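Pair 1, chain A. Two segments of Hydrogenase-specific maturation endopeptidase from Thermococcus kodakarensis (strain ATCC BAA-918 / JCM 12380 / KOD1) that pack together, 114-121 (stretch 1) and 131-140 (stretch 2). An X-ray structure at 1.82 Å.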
# COMPACT_ATOMS: atom_id res chain seq x y z
N PHE A 114 -0.38 -4.54 5.24
CA PHE A 114 -0.29 -3.10 4.98
C PHE A 114 1.15 -2.69 5.22
O PHE A 114 1.68 -2.89 6.31
CB PHE A 114 -1.24 -2.28 5.87
CG PHE A 114 -1.17 -0.80 5.65
CD1 PHE A 114 -0.25 -0.03 6.35
CD2 PHE A 114 -2.00 -0.18 4.73
CE1 PHE A 114 -0.16 1.34 6.12
CE2 PHE A 114 -1.92 1.20 4.50
CZ PHE A 114 -1.00 1.96 5.21
N ILE A 115 1.76 -2.09 4.21
CA ILE A 115 3.08 -1.52 4.34
C ILE A 115 2.95 -0.02 4.17
O ILE A 115 2.50 0.45 3.12
CB ILE A 115 4.04 -2.08 3.29
CG1 ILE A 115 4.05 -3.60 3.35
CG2 ILE A 115 5.45 -1.50 3.51
CD1 ILE A 115 4.89 -4.26 2.22
N GLY A 116 3.31 0.73 5.21
CA GLY A 116 3.22 2.18 5.17
C GLY A 116 4.59 2.83 5.16
O GLY A 116 5.47 2.47 5.94
N ILE A 117 4.77 3.79 4.26
CA ILE A 117 6.04 4.50 4.12
C ILE A 117 5.85 5.92 4.60
O ILE A 117 5.08 6.69 4.01
CB ILE A 117 6.54 4.49 2.67
CG1 ILE A 117 6.69 3.06 2.16
CG2 ILE A 117 7.88 5.24 2.55
CD1 ILE A 117 6.75 2.96 0.64
N VAL A 118 6.54 6.28 5.68
CA VAL A 118 6.29 7.57 6.33
C VAL A 118 6.86 8.70 5.48
O VAL A 118 8.07 8.80 5.25
CB VAL A 118 6.88 7.62 7.76
CG1 VAL A 118 6.71 9.01 8.35
CG2 VAL A 118 6.22 6.59 8.65
N ALA A 119 5.96 9.56 5.01
CA ALA A 119 6.31 10.64 4.12
C ALA A 119 6.98 11.80 4.86
O ALA A 119 6.88 11.91 6.09
CB ALA A 119 5.06 11.14 3.41
N LYS A 120 7.64 12.65 4.11
CA LYS A 120 8.25 13.86 4.65
C LYS A 120 7.65 15.10 4.00
O LYS A 120 7.12 15.99 4.67
CB LYS A 120 9.77 13.84 4.44
CG LYS A 120 10.47 15.11 4.87
CD LYS A 120 11.87 15.18 4.30
CE LYS A 120 12.69 16.25 5.00
NZ LYS A 120 13.90 16.58 4.20
N GLU A 121 7.74 15.16 2.67
CA GLU A 121 7.16 16.25 1.90
C GLU A 121 6.00 15.76 1.04
O GLU A 121 6.22 15.08 0.03
CB GLU A 121 8.23 16.92 1.02
N GLU A 131 15.07 10.72 2.02
CA GLU A 131 14.71 9.85 3.14
C GLU A 131 13.67 8.79 2.76
O GLU A 131 13.68 7.67 3.27
CB GLU A 131 14.17 10.66 4.32
CG GLU A 131 15.15 11.63 4.94
CD GLU A 131 15.18 12.97 4.24
OE1 GLU A 131 14.79 13.04 3.05
OE2 GLU A 131 15.59 13.97 4.87
N VAL A 132 12.78 9.16 1.85
CA VAL A 132 11.69 8.27 1.44
C VAL A 132 12.16 7.28 0.37
O VAL A 132 11.61 6.19 0.25
CB VAL A 132 10.46 9.10 0.98
CG1 VAL A 132 9.41 8.23 0.29
CG2 VAL A 132 9.85 9.79 2.16
N LYS A 133 13.19 7.64 -0.39
CA LYS A 133 13.83 6.67 -1.29
C LYS A 133 14.28 5.44 -0.51
O LYS A 133 14.08 4.30 -0.94
CB LYS A 133 15.04 7.28 -2.00
CG LYS A 133 14.74 8.39 -3.00
CD LYS A 133 16.04 8.87 -3.63
CE LYS A 133 15.83 10.10 -4.50
NZ LYS A 133 17.12 10.61 -5.05
N ALA A 134 14.89 5.69 0.64
CA ALA A 134 15.34 4.64 1.54
C ALA A 134 14.16 3.79 2.01
O ALA A 134 14.24 2.56 2.06
CB ALA A 134 16.07 5.23 2.73
N GLY A 135 13.07 4.47 2.35
CA GLY A 135 11.84 3.80 2.74
C GLY A 135 11.28 2.93 1.63
O GLY A 135 10.85 1.82 1.90
N VAL A 136 11.28 3.42 0.39
CA VAL A 136 10.78 2.62 -0.73
C VAL A 136 11.56 1.31 -0.86
O VAL A 136 10.99 0.24 -1.11
CB VAL A 136 10.85 3.40 -2.06
CG1 VAL A 136 10.56 2.47 -3.24
CG2 VAL A 136 9.91 4.58 -2.03
N GLN A 137 12.87 1.40 -0.68
CA GLN A 137 13.72 0.22 -0.74
C GLN A 137 13.33 -0.81 0.31
O GLN A 137 13.20 -2.00 0.01
CB GLN A 137 15.18 0.64 -0.58
CG GLN A 137 15.67 1.47 -1.76
CD GLN A 137 15.59 0.70 -3.07
OE1 GLN A 137 15.98 -0.46 -3.14
NE2 GLN A 137 15.07 1.35 -4.11
N LYS A 138 13.09 -0.37 1.54
CA LYS A 138 12.73 -1.34 2.57
C LYS A 138 11.30 -1.85 2.40
O LYS A 138 11.02 -3.00 2.73
CB LYS A 138 12.93 -0.76 3.97
CG LYS A 138 13.26 -1.88 4.97
CD LYS A 138 14.20 -1.44 6.09
CE LYS A 138 14.73 -2.67 6.85
NZ LYS A 138 15.13 -2.40 8.26
N ALA A 139 10.40 -1.00 1.90
CA ALA A 139 9.05 -1.46 1.59
C ALA A 139 9.08 -2.57 0.54
O ALA A 139 8.35 -3.56 0.64
CB ALA A 139 8.18 -0.30 1.12
N VAL A 140 9.94 -2.40 -0.46
CA VAL A 140 10.08 -3.41 -1.52
C VAL A 140 10.60 -4.73 -0.95
O VAL A 140 10.13 -5.81 -1.33
CB VAL A 140 10.99 -2.89 -2.64
CG1 VAL A 140 11.35 -4.03 -3.63
CG2 VAL A 140 10.31 -1.77 -3.37

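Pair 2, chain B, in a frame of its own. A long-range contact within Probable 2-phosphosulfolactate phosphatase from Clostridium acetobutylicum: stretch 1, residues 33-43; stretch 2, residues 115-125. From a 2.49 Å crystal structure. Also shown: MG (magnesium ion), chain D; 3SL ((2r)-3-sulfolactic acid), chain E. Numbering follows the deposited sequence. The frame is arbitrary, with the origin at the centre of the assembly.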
# COMPACT_ATOMS: atom_id res chain seq x y z
N THR B 33 -12.19 9.17 11.70
CA THR B 33 -11.30 8.92 12.83
C THR B 33 -9.98 8.48 12.20
O THR B 33 -9.90 7.41 11.59
CB THR B 33 -11.85 7.80 13.75
OG1 THR B 33 -13.07 8.22 14.35
CG2 THR B 33 -10.89 7.46 14.84
N ALA B 34 -8.95 9.32 12.30
CA ALA B 34 -7.61 8.95 11.79
C ALA B 34 -6.73 8.44 12.92
O ALA B 34 -6.66 9.04 13.97
CB ALA B 34 -6.94 10.12 11.12
N VAL B 35 -6.06 7.32 12.69
CA VAL B 35 -5.17 6.76 13.68
C VAL B 35 -3.77 6.80 13.09
O VAL B 35 -3.50 6.14 12.10
CB VAL B 35 -5.56 5.33 13.99
CG1 VAL B 35 -4.57 4.70 14.97
CG2 VAL B 35 -7.00 5.27 14.53
N VAL B 36 -2.88 7.59 13.67
CA VAL B 36 -1.54 7.71 13.14
C VAL B 36 -0.60 6.70 13.83
O VAL B 36 -0.58 6.59 15.06
CB VAL B 36 -1.01 9.12 13.27
CG1 VAL B 36 0.39 9.19 12.74
CG2 VAL B 36 -1.92 10.10 12.52
N ILE B 37 0.17 5.98 13.02
CA ILE B 37 1.11 4.98 13.52
C ILE B 37 2.53 5.20 13.02
O ILE B 37 2.79 5.26 11.83
CB ILE B 37 0.59 3.57 13.19
CG1 ILE B 37 -0.70 3.33 13.97
CG2 ILE B 37 1.58 2.51 13.60
CD1 ILE B 37 -1.50 2.17 13.46
N ASP B 38 3.45 5.35 13.97
CA ASP B 38 4.90 5.31 13.68
C ASP B 38 5.55 4.55 14.85
O ASP B 38 6.16 5.15 15.73
CB ASP B 38 5.47 6.74 13.53
CG ASP B 38 6.90 6.76 13.04
OD1 ASP B 38 7.21 6.02 12.11
OD2 ASP B 38 7.75 7.54 13.54
N MSE B 39 5.40 3.24 14.89
CA MSE B 39 5.69 2.50 16.13
C MSE B 39 7.17 2.46 16.50
O MSE B 39 7.53 2.30 17.69
CB MSE B 39 5.11 1.09 16.11
CG MSE B 39 5.63 0.26 14.98
SE MSE B 39 5.55 -1.69 15.32
CE MSE B 39 6.50 -1.75 17.03
N LEU B 40 8.02 2.61 15.49
CA LEU B 40 9.46 2.62 15.74
C LEU B 40 9.98 3.92 15.20
O LEU B 40 10.57 3.92 14.10
CB LEU B 40 10.15 1.45 15.03
CG LEU B 40 9.88 0.11 15.73
CD1 LEU B 40 10.40 -1.10 14.92
CD2 LEU B 40 10.45 0.08 17.12
N ARG B 41 9.84 5.03 15.95
CA ARG B 41 9.48 5.07 17.37
C ARG B 41 8.57 6.22 17.79
O ARG B 41 8.12 6.23 18.94
CB ARG B 41 10.75 5.17 18.25
CG ARG B 41 11.68 3.96 18.18
CD ARG B 41 13.05 4.29 18.77
NE ARG B 41 13.81 5.22 17.93
CZ ARG B 41 14.90 5.88 18.32
NH1 ARG B 41 15.52 6.70 17.48
NH2 ARG B 41 15.40 5.73 19.53
N ALA B 42 8.27 7.15 16.88
CA ALA B 42 7.57 8.41 17.27
C ALA B 42 6.26 8.25 18.04
O ALA B 42 6.07 8.92 19.04
CB ALA B 42 7.34 9.32 16.07
N THR B 43 5.35 7.39 17.60
CA THR B 43 4.09 7.26 18.30
C THR B 43 4.23 6.42 19.55
O THR B 43 3.39 6.52 20.44
CB THR B 43 2.96 6.70 17.45
OG1 THR B 43 3.34 5.46 16.85
CG2 THR B 43 2.62 7.70 16.38
N THR B 115 11.48 12.04 11.72
CA THR B 115 11.66 11.71 10.31
C THR B 115 10.31 11.37 9.62
O THR B 115 10.03 11.90 8.56
CB THR B 115 12.73 10.55 10.16
OG1 THR B 115 14.06 11.02 10.49
CG2 THR B 115 12.74 10.00 8.73
N ASN B 116 9.46 10.56 10.29
CA ASN B 116 8.21 10.04 9.72
C ASN B 116 6.91 10.40 10.48
O ASN B 116 5.98 11.06 9.92
CB ASN B 116 8.34 8.53 9.65
CG ASN B 116 9.56 8.12 8.86
OD1 ASN B 116 9.79 8.65 7.76
ND2 ASN B 116 10.38 7.23 9.42
N GLY B 117 6.83 10.00 11.76
CA GLY B 117 5.65 10.21 12.59
C GLY B 117 5.05 11.61 12.59
O GLY B 117 3.84 11.76 12.39
N THR B 118 5.89 12.64 12.76
CA THR B 118 5.40 14.02 12.87
C THR B 118 4.80 14.55 11.57
O THR B 118 3.83 15.32 11.60
CB THR B 118 6.53 14.99 13.45
OG1 THR B 118 7.69 15.09 12.59
CG2 THR B 118 6.93 14.52 14.86
N ARG B 119 5.34 14.10 10.43
CA ARG B 119 4.78 14.38 9.08
C ARG B 119 3.36 13.77 8.90
O ARG B 119 2.44 14.41 8.38
CB ARG B 119 5.74 13.83 8.01
CG ARG B 119 7.21 14.39 8.11
CD ARG B 119 8.20 13.80 7.02
NE ARG B 119 7.52 13.54 5.74
CZ ARG B 119 7.46 12.37 5.09
NH1 ARG B 119 8.09 11.25 5.51
NH2 ARG B 119 6.78 12.31 3.97
N ALA B 120 3.22 12.51 9.30
CA ALA B 120 1.94 11.81 9.22
C ALA B 120 0.85 12.51 10.08
O ALA B 120 -0.34 12.57 9.70
CB ALA B 120 2.11 10.36 9.66
N ILE B 121 1.26 13.02 11.25
CA ILE B 121 0.31 13.67 12.16
C ILE B 121 -0.22 14.96 11.51
O ILE B 121 -1.41 15.11 11.30
CB ILE B 121 0.95 13.94 13.57
CG1 ILE B 121 1.23 12.62 14.27
CG2 ILE B 121 -0.01 14.73 14.44
CD1 ILE B 121 2.21 12.71 15.46
N LYS B 122 0.68 15.83 11.12
CA LYS B 122 0.30 17.02 10.37
C LYS B 122 -0.50 16.72 9.12
O LYS B 122 -1.41 17.46 8.79
CB LYS B 122 1.56 17.83 10.00
CG LYS B 122 2.36 18.37 11.22
CD LYS B 122 1.48 19.26 12.13
CE LYS B 122 2.12 20.60 12.46
NZ LYS B 122 1.04 21.59 12.75
N GLY B 123 -0.15 15.64 8.41
CA GLY B 123 -0.86 15.27 7.17
C GLY B 123 -2.30 14.81 7.34
O GLY B 123 -3.05 14.75 6.37
N SER B 124 -2.69 14.50 8.58
CA SER B 124 -4.04 14.06 8.91
C SER B 124 -4.96 15.16 9.46
O SER B 124 -6.10 14.87 9.87
CB SER B 124 -3.92 12.92 9.90
OG SER B 124 -2.93 11.99 9.45
N GLU B 125 -4.52 16.42 9.42
CA GLU B 125 -5.28 17.56 9.99
C GLU B 125 -6.78 17.60 9.69
O GLU B 125 -7.55 18.08 10.52
CB GLU B 125 -4.70 18.90 9.54
CG GLU B 125 -3.29 19.11 10.03
CD GLU B 125 -3.10 20.47 10.62
OE1 GLU B 125 -3.35 21.44 9.85
OE2 GLU B 125 -2.69 20.55 11.83
MG MG D . 7.43 4.38 10.72
O11 3SL E . 15.11 6.62 10.34
C1 3SL E . 15.12 6.28 11.54
O12 3SL E . 15.88 5.42 12.05
C2 3SL E . 14.14 6.98 12.42
O2 3SL E . 12.93 7.09 11.68
C3 3SL E . 14.00 6.16 13.69
S 3SL E . 12.75 6.70 14.63
O3S 3SL E . 13.28 7.54 15.73
O1S 3SL E . 11.59 7.26 13.87
O2S 3SL E . 12.25 5.55 15.39
O HOH W 1 9.85 5.82 11.76
O HOH W 2 9.89 9.40 12.76
O HOH W 3 7.52 2.83 12.73
O HOH W 4 9.34 2.91 10.16

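A strand that runs nearly antiparallel to a helix presents every second side chain to it, and the helix answers with residues spaced three or four apart. The same spacing can be filled by different distributions of side chains. Pairs 1 and 2 illustrate this well. In each, strand and helix axes come within 8.3 Å, with N-to-C directions at 167° in pair 1 and 169° in pair 2, and 14 central residues superpose with an RMSD of 0.8 Å.

The best-matched inward position is near the end of the strand, where Ile A117 coincides with Val B36, their CA atoms 0.3 Å apart. Each is the strand residue most covered by its helix. Ile A117, with chi1 in m and chi2 in t, spans several helical residues: its CG2 lies 4.0 Å from Val A132 CG1, while its CD1 reaches Ala A139 CB at 3.6 Å and Val A136 CG2 at 4.4 Å. Val B36 lacks a delta carbon yet touches the same four matched helical positions, among them Ala B120, with Val B36 CG1 3.7 Å from Ala B120 CB, and Ile B121, with Val B36 CG1 3.8 Å from Ile B121 CG1.

An ideal CB on Gly A135 would sit 3.0 Å from Ile A117 CG2, a tight fit, so the bare glycine leaves room for the isoleucine. At the matched position, Ala B120 does carry a methyl, and it is on this that Val B36 packs. At the next position, Val A136 points away and Ile B121 sideways, yet both make contact, the former with Ile A117 and the latter with Val B36.

Two residues earlier on the strand, Ile A115 matches Ala B34, both pointing toward the helix. Across from them, Ala A139 and Ser B124 match more loosely, at 1.4 Å between their CA atoms. In pair 1, Ile A115 CG2 meets Ala A139 CB at 3.8 Å; in pair 2, two small residues leave Ala B34 CB and Ser B124 CB 4.3 Å apart. The serine hydroxyl is not left unpaired in this apolar setting: Ser B124 OG donates to Ala B120 O at 2.7 Å, and it also lies 3.7 Å from Val B36 CG2.

The solutions diverge most at the start of the matched helical segment. Val A132 fills the space with its branches, CG2 lying 3.7 Å from Val A118 O. Its counterpart, Gly B117, has none: an ideal CB there would clash with Ala B42 CB and Asp B38 OD2. The backbone is approached directly instead, Gly B117 N giving a weak hydrogen bond to Asp B38 OD2 at 3.2 Å, while Asp B38 OD1 binds magnesium at 2.1 Å. One residue before, Glu A131 and Asn B116 both point inward but serve different polar partners. Glu A131 OE2 forms a salt bridge with Lys A120 NZ at 3.2 Å, whereas Asn B116 ND2 donates to water 1 at 2.8 Å, a water hydrogen-bonded also to Asp B38 OD1 at 2.7 Å. One backbone frame thus accommodates a valine packed on the strand end in pair 1 and, in pair 2, a glycine beside an aspartate that binds magnesium.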